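Local coordinates for putative exported protein (Bordetella pertussis Tohama I, PDB 2PFY) that binds pyroglutamic acid as an extracytoplasmic solute receptor, probably delivering it to a tripartite ATP-independent periplasmic (TRAP) transporter, at residues Ala133-Tyr145 against Met156-Val168. Sequence-based numbering, arbitrary orientation.
Sequences ALADLKGTRFRAY and MGAVPTTVQTPEV. With PCA (pyroglutamic acid), chain E.
Arg-143 reaches across to the loop after strand 159-162 and grips the carbonyl oxygen of Val-163 side-on, NE at 2.9 Å and NH2 at 3.1 Å, with that oxygen in the guanidinium plane. With CG anti to the backbone N (chi1 179°) and the chain extended from CG to NE, the guanidinium is carried to the ligand carboxylate. Arg-143 NH1 bonds PCA OXT at 2.9 Å and Arg-143 NH2 bonds PCA O at 2.7 Å; Thr-165 OG1 donates to the same PCA O. Val-168 CG2 lies over one guanidinium face and Tyr-145 CD2 over the opposite one, while the face of the Tyr-145 ring covers PCA CB. Arg-48, Thr-182, Ser-183 and Thr-186 also bond the ligand.

Backbone bonds pair strands 141-144 and 159-162 in parallel, as the two strands of a beta-alpha-beta unit, joined through helix 147-155. Val-159 O takes Phe-142 N and Thr-161 OG1 from opposite faces of its carbonyl plane. Farther back, Gly-139 N bonds the O of Gly-157, the positive-phi residue of the Schellman motif that follows that helix.

Apolar packing gathers around selenomethionine Met-156: CE sits 3.9 Å from the Phe-142 ring centroid in a CH-pi contact and also touches Leu-137 CD1, while Leu-134 CD2 meets CG.

The two bonds to Val-163 O come from the protein itself and hold one guanidinium edge, consistent with an arginine set for the anion before it binds.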
# COMPACT_ATOMS: atom_id res chain seq x y z
N ALA A 133 -21.68 7.62 11.05
CA ALA A 133 -22.33 6.83 10.00
C ALA A 133 -21.99 7.41 8.62
O ALA A 133 -21.58 8.55 8.54
CB ALA A 133 -23.88 6.83 10.21
N LEU A 134 -22.19 6.64 7.55
CA LEU A 134 -21.92 7.13 6.18
C LEU A 134 -22.56 8.46 5.81
O LEU A 134 -21.96 9.27 5.08
CB LEU A 134 -22.22 6.06 5.12
CG LEU A 134 -21.22 4.89 5.04
CD1 LEU A 134 -21.64 3.86 4.01
CD2 LEU A 134 -19.77 5.38 4.79
N ALA A 135 -23.77 8.71 6.35
CA ALA A 135 -24.49 9.96 6.12
C ALA A 135 -23.63 11.20 6.40
O ALA A 135 -23.78 12.23 5.74
CB ALA A 135 -25.81 10.01 6.97
N ASP A 136 -22.75 11.10 7.39
CA ASP A 136 -21.86 12.20 7.78
C ASP A 136 -20.87 12.55 6.64
O ASP A 136 -20.39 13.70 6.54
CB ASP A 136 -21.16 11.87 9.12
CG ASP A 136 -22.13 11.89 10.29
OD1 ASP A 136 -23.07 12.73 10.24
OD2 ASP A 136 -21.97 11.08 11.24
N LEU A 137 -20.64 11.58 5.76
CA LEU A 137 -19.70 11.72 4.67
C LEU A 137 -20.36 11.95 3.30
O LEU A 137 -19.69 12.03 2.27
CB LEU A 137 -18.72 10.52 4.66
CG LEU A 137 -17.78 10.48 5.88
CD1 LEU A 137 -17.16 9.07 6.03
CD2 LEU A 137 -16.69 11.56 5.78
N LYS A 138 -21.69 12.10 3.30
CA LYS A 138 -22.43 12.27 2.05
C LYS A 138 -22.00 13.57 1.38
O LYS A 138 -22.08 14.64 2.00
CB LYS A 138 -23.96 12.26 2.30
CG LYS A 138 -24.75 12.47 1.03
CD LYS A 138 -24.80 11.24 0.17
CE LYS A 138 -25.54 11.56 -1.09
NZ LYS A 138 -25.33 10.52 -2.08
N GLY A 139 -21.54 13.47 0.14
CA GLY A 139 -21.07 14.63 -0.60
C GLY A 139 -19.72 15.21 -0.16
O GLY A 139 -19.26 16.20 -0.72
N THR A 140 -19.10 14.59 0.85
CA THR A 140 -17.77 14.98 1.31
C THR A 140 -16.72 14.68 0.22
O THR A 140 -16.76 13.61 -0.40
CB THR A 140 -17.43 14.28 2.67
OG1 THR A 140 -18.29 14.82 3.69
CG2 THR A 140 -15.99 14.54 3.09
N ARG A 141 -15.83 15.64 -0.01
CA ARG A 141 -14.67 15.49 -0.91
C ARG A 141 -13.69 14.58 -0.17
O ARG A 141 -13.07 14.98 0.80
CB ARG A 141 -14.01 16.83 -1.21
CG ARG A 141 -14.98 17.82 -1.91
CD ARG A 141 -14.39 19.25 -1.94
NE ARG A 141 -15.18 20.14 -2.80
CZ ARG A 141 -14.80 21.35 -3.19
NH1 ARG A 141 -13.62 21.83 -2.81
NH2 ARG A 141 -15.59 22.09 -3.95
N PHE A 142 -13.64 13.34 -0.60
CA PHE A 142 -12.99 12.32 0.20
C PHE A 142 -11.80 11.80 -0.62
O PHE A 142 -11.96 11.39 -1.77
CB PHE A 142 -13.99 11.22 0.54
CG PHE A 142 -13.50 10.24 1.58
CD1 PHE A 142 -13.94 10.33 2.91
CD2 PHE A 142 -12.60 9.21 1.24
CE1 PHE A 142 -13.50 9.41 3.86
CE2 PHE A 142 -12.13 8.29 2.20
CZ PHE A 142 -12.58 8.38 3.51
N ARG A 143 -10.61 11.86 -0.04
CA ARG A 143 -9.41 11.39 -0.74
C ARG A 143 -9.49 9.93 -1.14
O ARG A 143 -9.81 9.06 -0.31
CB ARG A 143 -8.17 11.58 0.13
CG ARG A 143 -6.87 11.08 -0.56
CD ARG A 143 -5.70 11.06 0.36
NE ARG A 143 -4.55 10.50 -0.36
CZ ARG A 143 -3.75 9.55 0.12
NH1 ARG A 143 -3.92 9.12 1.36
NH2 ARG A 143 -2.74 9.07 -0.64
N ALA A 144 -9.19 9.64 -2.41
CA ALA A 144 -8.95 8.26 -2.86
C ALA A 144 -7.50 8.17 -3.32
O ALA A 144 -6.91 9.18 -3.66
CB ALA A 144 -9.88 7.91 -4.04
N TYR A 145 -6.91 6.97 -3.31
CA TYR A 145 -5.49 6.85 -3.69
C TYR A 145 -5.20 5.69 -4.63
O TYR A 145 -4.04 5.37 -4.91
CB TYR A 145 -4.57 6.83 -2.46
CG TYR A 145 -4.81 5.71 -1.48
CD1 TYR A 145 -4.57 4.37 -1.84
CD2 TYR A 145 -5.22 5.98 -0.16
CE1 TYR A 145 -4.77 3.36 -0.94
CE2 TYR A 145 -5.43 4.95 0.75
CZ TYR A 145 -5.21 3.64 0.35
OH TYR A 145 -5.39 2.59 1.21
N MSE A 156 -19.58 4.83 -0.56
CA MSE A 156 -19.83 5.48 0.73
C MSE A 156 -20.77 6.69 0.59
O MSE A 156 -21.28 7.20 1.59
CB MSE A 156 -18.51 5.92 1.38
CG MSE A 156 -17.68 4.80 1.96
SE MSE A 156 -15.85 5.41 2.34
CE MSE A 156 -16.08 7.04 3.38
N GLY A 157 -20.98 7.16 -0.65
CA GLY A 157 -21.74 8.37 -0.91
C GLY A 157 -20.90 9.62 -0.90
O GLY A 157 -21.44 10.74 -0.92
N ALA A 158 -19.57 9.45 -0.83
CA ALA A 158 -18.65 10.58 -0.81
C ALA A 158 -18.25 10.91 -2.24
O ALA A 158 -18.60 10.17 -3.15
CB ALA A 158 -17.41 10.25 0.04
N VAL A 159 -17.54 12.01 -2.45
CA VAL A 159 -17.08 12.37 -3.79
C VAL A 159 -15.57 12.05 -3.86
O VAL A 159 -14.76 12.76 -3.29
CB VAL A 159 -17.41 13.83 -4.15
CG1 VAL A 159 -16.83 14.21 -5.53
CG2 VAL A 159 -18.97 14.08 -4.10
N PRO A 160 -15.21 10.94 -4.52
CA PRO A 160 -13.80 10.55 -4.54
C PRO A 160 -12.95 11.56 -5.29
O PRO A 160 -13.35 12.09 -6.32
CB PRO A 160 -13.80 9.17 -5.20
CG PRO A 160 -15.20 8.91 -5.66
CD PRO A 160 -16.09 10.01 -5.25
N THR A 161 -11.78 11.84 -4.72
CA THR A 161 -10.85 12.78 -5.29
C THR A 161 -9.46 12.13 -5.12
O THR A 161 -8.98 11.93 -4.00
CB THR A 161 -10.97 14.16 -4.59
OG1 THR A 161 -12.37 14.50 -4.38
CG2 THR A 161 -10.32 15.22 -5.42
N THR A 162 -8.85 11.76 -6.24
CA THR A 162 -7.56 11.06 -6.23
C THR A 162 -6.46 12.03 -5.84
O THR A 162 -6.27 13.06 -6.49
CB THR A 162 -7.24 10.41 -7.61
OG1 THR A 162 -8.23 9.43 -7.89
CG2 THR A 162 -5.85 9.72 -7.61
N VAL A 163 -5.75 11.72 -4.76
CA VAL A 163 -4.62 12.55 -4.35
C VAL A 163 -3.50 11.61 -3.93
O VAL A 163 -3.71 10.74 -3.09
CB VAL A 163 -4.98 13.52 -3.17
CG1 VAL A 163 -3.76 14.36 -2.78
CG2 VAL A 163 -6.14 14.46 -3.54
N GLN A 164 -2.33 11.77 -4.53
CA GLN A 164 -1.23 10.87 -4.22
C GLN A 164 -0.65 11.33 -2.89
O GLN A 164 -0.82 12.51 -2.50
CB GLN A 164 -0.17 10.88 -5.34
CG GLN A 164 -0.66 10.32 -6.73
CD GLN A 164 -1.30 8.95 -6.64
OE1 GLN A 164 -0.92 8.13 -5.79
NE2 GLN A 164 -2.29 8.70 -7.50
N THR A 165 0.08 10.45 -2.20
CA THR A 165 0.47 10.70 -0.81
C THR A 165 1.20 12.04 -0.52
O THR A 165 0.86 12.74 0.46
CB THR A 165 1.20 9.49 -0.16
OG1 THR A 165 0.86 8.27 -0.87
CG2 THR A 165 0.79 9.36 1.35
N PRO A 166 2.23 12.40 -1.32
CA PRO A 166 2.96 13.64 -1.10
C PRO A 166 2.14 14.91 -1.23
O PRO A 166 2.56 15.94 -0.75
CB PRO A 166 4.02 13.63 -2.23
CG PRO A 166 4.23 12.14 -2.50
CD PRO A 166 2.82 11.63 -2.44
N GLU A 167 1.00 14.85 -1.90
CA GLU A 167 0.17 16.03 -2.16
C GLU A 167 -0.97 16.18 -1.13
O GLU A 167 -1.77 17.12 -1.22
CB GLU A 167 -0.45 15.91 -3.55
CG GLU A 167 0.53 16.27 -4.71
CD GLU A 167 1.60 15.25 -4.90
OE1 GLU A 167 1.27 14.05 -4.96
OE2 GLU A 167 2.77 15.65 -5.00
N VAL A 168 -1.06 15.25 -0.18
CA VAL A 168 -2.19 15.23 0.78
C VAL A 168 -2.27 16.53 1.59
O VAL A 168 -3.35 17.13 1.63
CB VAL A 168 -2.19 13.98 1.67
CG1 VAL A 168 -3.12 14.14 2.94
CG2 VAL A 168 -2.55 12.76 0.86
N PCA E . -0.72 5.04 2.98
CA PCA E . -0.76 5.07 1.50
CB PCA E . -1.50 3.87 0.98
CG PCA E . -1.99 3.13 2.19
CD PCA E . -1.45 3.88 3.36
OE PCA E . -1.58 3.52 4.53
C PCA E . -1.43 6.34 1.02
O PCA E . -1.39 6.75 -0.14
OXT PCA E . -2.05 7.01 1.84
O HOH W 1 -23.00 9.04 2.67